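Local coordinates for ActII protein (Streptomyces coelicolor, PDB 2OPT), which probably binds regulatory DNA as a TetR-like transcriptional repressor, and takes up actinorhodin or its biosynthetic precursor (S)-DNPA as ligands, at residues Leu56-Asp59 and Ile60-Glu64; Val12-Ala15 and Leu16-Asp20; Arg84-Arg87 and Arg88-Ala92; His93-Leu96 and Ala97-Ala100. All coordinates share one frame; numbering follows the deposited sequence.

Contact 1: Leu56-Asp59 and Ile60-Glu64; sequences LVFD and IVLTE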
loop_
_atom_site.group_PDB
_atom_site.type_symbol
_atom_site.label_atom_id
_atom_site.label_comp_id
_atom_site.label_asym_id
_atom_site.label_seq_id
_atom_site.Cartn_x
_atom_site.Cartn_y
_atom_site.Cartn_z
ATOM N N LEU A 56 -3.740 -11.697 -17.077
ATOM C CA LEU A 56 -4.983 -12.428 -17.332
ATOM C C LEU A 56 -5.542 -13.124 -16.089
ATOM O O LEU A 56 -6.770 -13.255 -15.931
ATOM C CB LEU A 56 -4.764 -13.441 -18.464
ATOM C CG LEU A 56 -4.522 -12.917 -19.891
ATOM C CD1 LEU A 56 -4.207 -14.100 -20.806
ATOM C CD2 LEU A 56 -5.695 -12.166 -20.426
ATOM N N VAL A 57 -4.629 -13.654 -15.279
ATOM C CA VAL A 57 -4.954 -14.336 -14.025
ATOM C C VAL A 57 -5.558 -13.245 -13.115
ATOM O O VAL A 57 -6.582 -13.444 -12.490
ATOM C CB VAL A 57 -3.705 -14.963 -13.416
ATOM C CG1 VAL A 57 -3.959 -15.434 -12.006
ATOM C CG2 VAL A 57 -3.203 -16.165 -14.251
ATOM N N PHE A 58 -4.948 -12.060 -13.106
ATOM C CA PHE A 58 -5.501 -10.982 -12.314
ATOM C C PHE A 58 -6.937 -10.659 -12.722
ATOM O O PHE A 58 -7.807 -10.534 -11.856
ATOM C CB PHE A 58 -4.588 -9.740 -12.391
ATOM C CG PHE A 58 -5.063 -8.550 -11.555
ATOM C CD1 PHE A 58 -5.648 -8.737 -10.309
ATOM C CD2 PHE A 58 -4.859 -7.252 -12.011
ATOM C CE1 PHE A 58 -6.069 -7.648 -9.545
ATOM C CE2 PHE A 58 -5.257 -6.159 -11.257
ATOM C CZ PHE A 58 -5.849 -6.355 -10.017
ATOM N N ASP A 59 -7.211 -10.537 -14.026
ATOM C CA ASP A 59 -8.569 -10.177 -14.412
ATOM C C ASP A 59 -9.572 -11.275 -14.130
ATOM O O ASP A 59 -10.735 -11.007 -13.787
ATOM C CB ASP A 59 -8.650 -9.797 -15.875
ATOM C CG ASP A 59 -9.900 -9.016 -16.163
ATOM O OD1 ASP A 59 -9.989 -7.866 -15.676
ATOM O OD2 ASP A 59 -10.853 -9.619 -16.732
ATOM N N ILE A 60 -9.157 -12.527 -14.244
ATOM C CA ILE A 60 -10.161 -13.587 -14.109
ATOM C C ILE A 60 -10.795 -13.727 -12.713
ATOM O O ILE A 60 -11.964 -14.092 -12.575
ATOM C CB ILE A 60 -9.597 -14.914 -14.621
ATOM C CG1 ILE A 60 -10.740 -15.734 -15.210
ATOM C CG2 ILE A 60 -8.812 -15.687 -13.489
ATOM C CD1 ILE A 60 -10.252 -16.870 -16.033
ATOM N N VAL A 61 -10.004 -13.496 -11.666
ATOM C CA VAL A 61 -10.480 -13.619 -10.285
ATOM C C VAL A 61 -11.398 -12.419 -9.900
ATOM O O VAL A 61 -12.155 -12.493 -8.961
ATOM C CB VAL A 61 -9.265 -13.664 -9.310
ATOM C CG1 VAL A 61 -8.516 -14.921 -9.513
ATOM C CG2 VAL A 61 -8.283 -12.457 -9.559
ATOM N N LEU A 62 -11.274 -11.293 -10.607
ATOM C CA LEU A 62 -12.075 -10.094 -10.338
ATOM C C LEU A 62 -13.547 -10.295 -10.595
ATOM O O LEU A 62 -14.364 -9.503 -10.146
ATOM C CB LEU A 62 -11.596 -8.937 -11.197
ATOM C CG LEU A 62 -10.218 -8.398 -10.803
ATOM C CD1 LEU A 62 -9.830 -7.145 -11.665
ATOM C CD2 LEU A 62 -10.262 -7.987 -9.337
ATOM N N THR A 63 -13.880 -11.368 -11.317
ATOM C CA THR A 63 -15.235 -11.805 -11.421
ATOM C C THR A 63 -15.812 -12.012 -10.044
ATOM O O THR A 63 -17.014 -11.891 -9.868
ATOM C CB THR A 63 -15.371 -13.131 -12.243
ATOM O OG1 THR A 63 -16.713 -13.201 -12.709
ATOM C CG2 THR A 63 -15.114 -14.382 -11.398
ATOM N N GLU A 64 -14.952 -12.349 -9.058
ATOM C CA GLU A 64 -15.391 -12.658 -7.667
ATOM C C GLU A 64 -15.827 -11.463 -6.841
ATOM O O GLU A 64 -16.424 -11.599 -5.769
ATOM C CB GLU A 64 -14.246 -13.364 -6.919
ATOM C CG GLU A 64 -13.763 -14.660 -7.574
ATOM C CD GLU A 64 -12.756 -15.460 -6.718
ATOM O OE1 GLU A 64 -12.585 -15.195 -5.507
ATOM O OE2 GLU A 64 -12.159 -16.385 -7.278
#
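Phe58 and Leu62 meet in the C-terminal region of helix 50-61 and the residues just after it, the part that in TetR-family proteins leads from the DNA-binding domain into the ligand-binding domain. Their side chains touch at Phe58 CE1 and Leu62 CD2, 4.2 Å apart, while Leu62 CD1 stands over one face of the ring. With CG anti to its own carbonyl carbon (chi1 -70°), Leu62 leans back along the chain, and its CG comes to 3.4 Å from Phe58 O. Asp59 crosses Leu62 at about a right angle, OD1 lying 4.1 Å from Leu62 CD1. Its carboxylate is gripped from elsewhere, by the backbone N atoms of Asn109 and Gly110. Shortening Leu62 to an alanine is likely to remove the leucine's cover from that face of Phe58 and to open a gap toward Pro105.

In the backbone, Ile60 N bonds to Leu56 O at 3.0 Å and only weakly to Val57 O, whereas Leu62 N has a weak bond to Asp59 O at 3.2 Å, three residues back. Packing is tight at Val61, whose CG2 sits 3.0 Å from Phe58 O.

Around this turn, Leu56, Ile60 and Val61 lie against helix 8-22, Phe58 and Val61 against helix 96-100, and Asp59 and Leu62 against the start of helix 108-123.

Contact 2: Val12-Ala15 and Leu16-Asp20; sequences VVTA and LGILD
Peptide units are the flat groups that join Val12 and Ala15 to Leu16 and Leu19: the Val12 carbonyl receives Leu16 N, and Leu19 N arrives nearly along the C=O axis of Ala15. This is regular alpha helix, part of helix 8-22, the first helix of the TetR-type DNA-binding domain whose predicted helix-turn-helix follows it in the chain. These two bonds are the straightest of those between Val12-Ala15 and Leu16-Asp20: Leu16 N to Val12 O is 2.9 Å with 165° at the hydrogen, and Leu19 N to Ala15 O is 3.0 Å with 173°. Gly17 N divides its hydrogen, bonding to Val13 O at 3.1 Å and weakly to Thr14 O.

Side chains fan out from this frame to different neighbours. Leu16, its CG trans to the backbone N (chi1 179°), sends its branches toward Val61 of helix 50-61 and His93, although its CB rests 3.5 Å from Val12 O. Ala15 packs on Leu32 of helix 29-36 and on Leu27, Leu19 on Val57 of helix 50-61 and also on Leu27. The hydroxyl of Thr14 is held by Arg10 O, one turn back, and the Asp20 carboxylate reaches His93. Thr14 also meets Ile18 with its methyl: CG2 is 4.3 Å from Ile18 CD1, and that same CD1 lies 3.7 Å from Thr14 O.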
loop_
_atom_site.group_PDB
_atom_site.type_symbol
_atom_site.label_atom_id
_atom_site.label_comp_id
_atom_site.label_asym_id
_atom_site.label_seq_id
_atom_site.Cartn_x
_atom_site.Cartn_y
_atom_site.Cartn_z
ATOM N N VAL A 12 -5.908 -19.993 -18.437
ATOM C CA VAL A 12 -5.904 -19.112 -17.259
ATOM C C VAL A 12 -6.407 -19.801 -16.022
ATOM O O VAL A 12 -5.885 -19.588 -14.935
ATOM C CB VAL A 12 -6.626 -17.747 -17.600
ATOM C CG1 VAL A 12 -6.658 -16.819 -16.387
ATOM C CG2 VAL A 12 -5.826 -17.077 -18.680
ATOM N N VAL A 13 -7.436 -20.632 -16.168
ATOM C CA VAL A 13 -7.971 -21.308 -15.061
ATOM C C VAL A 13 -6.892 -22.252 -14.483
ATOM O O VAL A 13 -6.748 -22.338 -13.291
ATOM C CB VAL A 13 -9.205 -22.146 -15.508
ATOM C CG1 VAL A 13 -9.595 -23.260 -14.438
ATOM C CG2 VAL A 13 -10.393 -21.249 -15.794
ATOM N N THR A 14 -6.188 -22.983 -15.360
ATOM C CA THR A 14 -5.109 -23.885 -14.969
ATOM C C THR A 14 -4.029 -23.113 -14.248
ATOM O O THR A 14 -3.553 -23.541 -13.224
ATOM C CB THR A 14 -4.538 -24.561 -16.251
ATOM O OG1 THR A 14 -5.595 -25.328 -16.854
ATOM C CG2 THR A 14 -3.360 -25.495 -15.937
ATOM N N ALA A 15 -3.637 -21.962 -14.804
ATOM C CA ALA A 15 -2.658 -21.115 -14.157
ATOM C C ALA A 15 -3.049 -20.646 -12.748
ATOM O O ALA A 15 -2.234 -20.702 -11.797
ATOM C CB ALA A 15 -2.363 -19.886 -15.064
ATOM N N LEU A 16 -4.289 -20.212 -12.590
ATOM C CA LEU A 16 -4.780 -19.815 -11.307
ATOM C C LEU A 16 -4.740 -20.995 -10.324
ATOM O O LEU A 16 -4.480 -20.824 -9.148
ATOM C CB LEU A 16 -6.221 -19.321 -11.476
ATOM C CG LEU A 16 -6.894 -18.879 -10.161
ATOM C CD1 LEU A 16 -6.117 -17.704 -9.511
ATOM C CD2 LEU A 16 -8.367 -18.504 -10.433
ATOM N N GLY A 17 -4.960 -22.196 -10.822
ATOM C CA GLY A 17 -4.968 -23.394 -9.962
ATOM C C GLY A 17 -3.547 -23.615 -9.423
ATOM O O GLY A 17 -3.336 -23.938 -8.243
ATOM N N ILE A 18 -2.556 -23.410 -10.278
ATOM C CA ILE A 18 -1.154 -23.593 -9.871
ATOM C C ILE A 18 -0.828 -22.573 -8.785
ATOM O O ILE A 18 -0.323 -22.926 -7.733
ATOM C CB ILE A 18 -0.167 -23.480 -11.090
ATOM C CG1 ILE A 18 -0.367 -24.702 -12.013
ATOM C CG2 ILE A 18 1.307 -23.385 -10.620
ATOM C CD1 ILE A 18 0.053 -24.430 -13.493
ATOM N N LEU A 19 -1.087 -21.310 -9.088
ATOM C CA LEU A 19 -0.956 -20.180 -8.150
ATOM C C LEU A 19 -1.619 -20.474 -6.802
ATOM O O LEU A 19 -1.036 -20.279 -5.750
ATOM C CB LEU A 19 -1.641 -18.970 -8.749
ATOM C CG LEU A 19 -0.966 -17.646 -9.090
ATOM C CD1 LEU A 19 -1.977 -16.490 -8.963
ATOM C CD2 LEU A 19 0.193 -17.375 -8.161
ATOM N N ASP A 20 -2.869 -20.902 -6.830
ATOM C CA ASP A 20 -3.623 -21.130 -5.587
ATOM C C ASP A 20 -2.933 -22.190 -4.718
ATOM O O ASP A 20 -2.913 -22.083 -3.481
ATOM C CB ASP A 20 -5.071 -21.537 -5.916
ATOM C CG ASP A 20 -5.963 -20.318 -6.329
ATOM O OD1 ASP A 20 -5.537 -19.177 -6.147
ATOM O OD2 ASP A 20 -7.090 -20.508 -6.823
#

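Contact 3: Arg84-Arg87 and Arg88-Ala92; sequences RSLR and RMFLA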
loop_
_atom_site.group_PDB
_atom_site.type_symbol
_atom_site.label_atom_id
_atom_site.label_comp_id
_atom_site.label_asym_id
_atom_site.label_seq_id
_atom_site.Cartn_x
_atom_site.Cartn_y
_atom_site.Cartn_z
ATOM N N ARG A 84 -15.169 -5.394 1.272
ATOM C CA ARG A 84 -15.073 -6.703 1.905
ATOM C C ARG A 84 -15.012 -7.810 0.858
ATOM O O ARG A 84 -14.342 -8.825 1.047
ATOM C CB ARG A 84 -16.256 -6.931 2.846
ATOM C CG ARG A 84 -16.160 -6.170 4.161
ATOM C CD ARG A 84 -17.285 -6.560 5.111
ATOM N NE ARG A 84 -17.559 -5.518 6.097
ATOM C CZ ARG A 84 -18.750 -4.954 6.275
ATOM N NH1 ARG A 84 -18.910 -4.014 7.197
ATOM N NH2 ARG A 84 -19.782 -5.329 5.532
ATOM N N SER A 85 -15.716 -7.603 -0.250
ATOM C CA SER A 85 -15.685 -8.547 -1.389
ATOM C C SER A 85 -14.315 -8.660 -2.064
ATOM O O SER A 85 -13.832 -9.748 -2.401
ATOM C CB SER A 85 -16.739 -8.130 -2.439
ATOM O OG SER A 85 -17.035 -9.193 -3.354
ATOM N N LEU A 86 -13.670 -7.527 -2.265
ATOM C CA LEU A 86 -12.337 -7.517 -2.754
ATOM C C LEU A 86 -11.371 -8.205 -1.807
ATOM O O LEU A 86 -10.505 -8.975 -2.237
ATOM C CB LEU A 86 -11.890 -6.052 -2.892
ATOM C CG LEU A 86 -10.575 -5.868 -3.630
ATOM C CD1 LEU A 86 -10.513 -6.463 -5.066
ATOM C CD2 LEU A 86 -10.272 -4.376 -3.684
ATOM N N ARG A 87 -11.532 -7.968 -0.509
ATOM C CA ARG A 87 -10.674 -8.579 0.482
ATOM C C ARG A 87 -10.831 -10.077 0.461
ATOM O O ARG A 87 -9.867 -10.814 0.570
ATOM C CB ARG A 87 -11.001 -8.014 1.888
ATOM C CG ARG A 87 -10.207 -8.678 3.018
ATOM C CD ARG A 87 -10.756 -8.335 4.439
ATOM N NE ARG A 87 -9.841 -8.749 5.528
ATOM C CZ ARG A 87 -10.254 -9.106 6.726
ATOM N NH1 ARG A 87 -11.549 -9.113 7.020
ATOM N NH2 ARG A 87 -9.378 -9.472 7.626
ATOM N N ARG A 88 -12.075 -10.527 0.328
ATOM C CA ARG A 88 -12.432 -11.947 0.287
ATOM C C ARG A 88 -11.654 -12.633 -0.833
ATOM O O ARG A 88 -11.080 -13.707 -0.662
ATOM C CB ARG A 88 -13.936 -12.018 0.031
ATOM C CG ARG A 88 -14.623 -13.388 0.120
ATOM C CD ARG A 88 -16.114 -13.155 0.140
ATOM N NE ARG A 88 -16.487 -12.453 1.352
ATOM C CZ ARG A 88 -17.275 -11.385 1.407
ATOM N NH1 ARG A 88 -17.516 -10.824 2.593
ATOM N NH2 ARG A 88 -17.868 -10.932 0.305
ATOM N N MET A 89 -11.631 -11.969 -1.994
ATOM C CA MET A 89 -11.023 -12.507 -3.214
ATOM C C MET A 89 -9.537 -12.736 -3.005
ATOM O O MET A 89 -9.041 -13.787 -3.271
ATOM C CB MET A 89 -11.257 -11.535 -4.387
ATOM C CG MET A 89 -10.569 -11.953 -5.691
ATOM S SD MET A 89 -10.321 -10.553 -6.796
ATOM C CE MET A 89 -8.986 -9.642 -6.016
ATOM N N PHE A 90 -8.827 -11.704 -2.531
ATOM C CA PHE A 90 -7.399 -11.813 -2.152
ATOM C C PHE A 90 -7.132 -12.950 -1.155
ATOM O O PHE A 90 -6.209 -13.727 -1.336
ATOM C CB PHE A 90 -6.930 -10.504 -1.559
ATOM C CG PHE A 90 -6.702 -9.418 -2.609
ATOM C CD1 PHE A 90 -5.937 -9.679 -3.731
ATOM C CD2 PHE A 90 -7.269 -8.159 -2.468
ATOM C CE1 PHE A 90 -5.717 -8.660 -4.709
ATOM C CE2 PHE A 90 -7.061 -7.163 -3.436
ATOM C CZ PHE A 90 -6.299 -7.429 -4.540
ATOM N N LEU A 91 -7.976 -13.071 -0.147
ATOM C CA LEU A 91 -7.834 -14.118 0.882
ATOM C C LEU A 91 -8.037 -15.511 0.315
ATOM O O LEU A 91 -7.519 -16.506 0.867
ATOM C CB LEU A 91 -8.761 -13.872 2.090
ATOM C CG LEU A 91 -8.420 -12.626 2.937
ATOM C CD1 LEU A 91 -9.258 -12.527 4.187
ATOM C CD2 LEU A 91 -6.966 -12.571 3.300
ATOM N N ALA A 92 -8.770 -15.593 -0.787
ATOM C CA ALA A 92 -9.041 -16.853 -1.461
ATOM C C ALA A 92 -7.846 -17.285 -2.337
ATOM O O ALA A 92 -7.681 -18.464 -2.619
ATOM C CB ALA A 92 -10.285 -16.705 -2.308
HETATM O O HOH W 1 -18.380 -11.229 -2.246
#
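Leu86 and Phe90 lie side by side and point the same way on helix 75-92, within the TetR-type C-terminal domain, with Leu86 CG 3.8 Å from Phe90 CE2. Met89 runs alongside Leu86 too. In one of its two conformers, and so less certainly, its bent end brings Met89 CE to 3.7 Å from Leu86 CD1 and sets that methyl over the centre of the Phe90 ring. With CG anti to its own carbonyl carbon (chi1 -76°), the ring folds back toward the preceding turn, and Phe90 CD2 comes 3.3 Å from Leu86 O. In the backbone, Phe90 N bonds almost straight to Leu86 O, at 174°. With a serine in place of Phe90, Leu86 would probably lose its aromatic partner, and a gap would open toward Ala97, Ala100 and Ala146.

Farther out, Ser85 is held by the backbone N of Glu66. One of the two Arg88 conformers lays a guanidinium face over Arg84 O and shares a water with Ser85 OG through NH2, an arrangement that is doubtful for the same reason. Arg87 is positioned from outside by a salt bridge to Asp198, as Arg84 is by one to Glu202; both acidic partners belong to helix 197-219, so helix 75-92 is tied to helix 197-219 by charge as well as by packing on Phe201. Over one face of the Arg87 guanidinium sits Leu91 CD1, 4.1 Å from Arg87 NE.

Contact 4: His93-Leu96 and Ala97-Ala100; sequences HRDL and ARIA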
loop_
_atom_site.group_PDB
_atom_site.type_symbol
_atom_site.label_atom_id
_atom_site.label_comp_id
_atom_site.label_asym_id
_atom_site.label_seq_id
_atom_site.Cartn_x
_atom_site.Cartn_y
_atom_site.Cartn_z
ATOM N N HIS A 93 -7.015 -16.326 -2.746
ATOM C CA HIS A 93 -6.026 -16.544 -3.806
ATOM C C HIS A 93 -4.625 -16.165 -3.403
ATOM O O HIS A 93 -4.239 -14.964 -3.422
ATOM C CB HIS A 93 -6.426 -15.860 -5.148
ATOM C CG HIS A 93 -7.741 -16.349 -5.691
ATOM N ND1 HIS A 93 -7.893 -17.600 -6.238
ATOM C CD2 HIS A 93 -8.972 -15.782 -5.712
ATOM C CE1 HIS A 93 -9.148 -17.782 -6.595
ATOM N NE2 HIS A 93 -9.825 -16.701 -6.279
ATOM N N ARG A 94 -3.859 -17.212 -3.107
ATOM C CA ARG A 94 -2.466 -17.135 -2.720
ATOM C C ARG A 94 -1.700 -16.229 -3.664
ATOM O O ARG A 94 -1.708 -16.489 -4.890
ATOM C CB ARG A 94 -1.855 -18.540 -2.810
ATOM C CG ARG A 94 -0.346 -18.616 -2.540
ATOM C CD ARG A 94 0.071 -19.967 -1.996
ATOM N NE ARG A 94 1.519 -20.051 -1.852
ATOM C CZ ARG A 94 2.199 -21.148 -1.523
ATOM N NH1 ARG A 94 1.585 -22.317 -1.263
ATOM N NH2 ARG A 94 3.509 -21.070 -1.447
ATOM N N ASP A 95 -1.056 -15.195 -3.132
ATOM C CA ASP A 95 -0.021 -14.477 -3.867
ATOM C C ASP A 95 -0.631 -13.462 -4.828
ATOM O O ASP A 95 0.073 -12.866 -5.644
ATOM C CB ASP A 95 0.871 -15.457 -4.631
ATOM C CG ASP A 95 2.120 -15.832 -3.858
ATOM O OD1 ASP A 95 2.379 -15.210 -2.807
ATOM O OD2 ASP A 95 2.842 -16.749 -4.302
ATOM N N LEU A 96 -1.942 -13.272 -4.728
ATOM C CA LEU A 96 -2.690 -12.541 -5.744
ATOM C C LEU A 96 -2.499 -11.036 -5.593
ATOM O O LEU A 96 -2.417 -10.309 -6.583
ATOM C CB LEU A 96 -4.178 -12.892 -5.671
ATOM C CG LEU A 96 -5.084 -12.220 -6.702
ATOM C CD1 LEU A 96 -4.698 -12.639 -8.113
ATOM C CD2 LEU A 96 -6.545 -12.539 -6.425
ATOM N N ALA A 97 -2.430 -10.574 -4.349
ATOM C CA ALA A 97 -2.130 -9.175 -4.065
ATOM C C ALA A 97 -0.746 -8.794 -4.578
ATOM O O ALA A 97 -0.489 -7.631 -4.891
ATOM C CB ALA A 97 -2.240 -8.902 -2.573
ATOM N N ARG A 98 0.142 -9.779 -4.661
ATOM C CA ARG A 98 1.490 -9.558 -5.190
ATOM C C ARG A 98 1.383 -9.244 -6.666
ATOM O O ARG A 98 2.093 -8.419 -7.190
ATOM C CB ARG A 98 2.365 -10.800 -5.000
ATOM C CG ARG A 98 3.262 -10.817 -3.794
ATOM C CD ARG A 98 4.125 -12.104 -3.780
ATOM N NE ARG A 98 5.218 -12.046 -4.768
ATOM C CZ ARG A 98 6.097 -13.018 -5.023
ATOM N NH1 ARG A 98 6.058 -14.174 -4.372
ATOM N NH2 ARG A 98 7.037 -12.832 -5.935
ATOM N N ILE A 99 0.490 -9.924 -7.359
ATOM C CA ILE A 99 0.313 -9.661 -8.784
ATOM C C ILE A 99 -0.408 -8.349 -8.977
ATOM O O ILE A 99 -0.075 -7.573 -9.870
ATOM C CB ILE A 99 -0.553 -10.800 -9.389
ATOM C CG1 ILE A 99 0.179 -12.141 -9.310
ATOM C CG2 ILE A 99 -1.016 -10.490 -10.791
ATOM C CD1 ILE A 99 -0.749 -13.319 -9.604
ATOM N N ALA A 100 -1.438 -8.128 -8.148
ATOM C CA ALA A 100 -2.315 -6.964 -8.244
ATOM C C ALA A 100 -1.639 -5.646 -7.988
ATOM O O ALA A 100 -2.047 -4.642 -8.534
ATOM C CB ALA A 100 -3.469 -7.104 -7.284
HETATM O O HOH W 2 -3.498 -12.461 -2.254
#
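Asp95 and Arg98 run side by side and point the same way, yet their flat ends are turned 78° against each other. Asp95 OD2 lies 4.1 Å from Arg98 NH1 and well out of the guanidinium plane, so no N-H is aimed at it. The closer side-chain approach is of the Arg98 methylene CD to Asp95 OD1, 3.7 Å; beyond CD, the bend at chi3 (75°) sets the direction of NE and the guanidinium. Leu96 and Ile99 pair along the same turn, CD1 to CD1 at 4.3 Å.

In the TetR-type C-terminal domain, Asp95 stands at the N-cap position of helix 96-100, within a type II turn closed by Leu96 N to His93 O at 3.1 Å. Its side chain makes no capping bond; OD2 is instead taken by the backbone N of Leu24. A water accepts from Ala97 N and donates to His93 O. The bonds to Asp95 O from Arg98 N and Ile99 N are weak; a firm one joins Ala100 N to Leu96 O, 2.9 Å.

Asp95 and Arg98 therefore probably attract only at a distance, and Arg98 also has a long, weak ion pair with Asp25.

In the fold
All four contacts are local, lie in series along the chain and neither nest nor cross; none closes a long loop, though contact 4 includes the tight turn between helices 75-92 and 96-100. From the N terminus, contact 2 on helix 8-22 packs against contact 1 on helix 50-61 through Val12, Leu16 and Leu19. Contact 1 then meets contact 3 on helix 75-92 at Leu62 and Met89, and contact 4 at Val61 and Leu96. Contacts 3 and 4 join through Phe90. His93 has two links: ND1 probably bonds to Asp20 of helix 8-22, tying it to the C-terminal domain, and NE2 probably to Glu64 after helix 50-61.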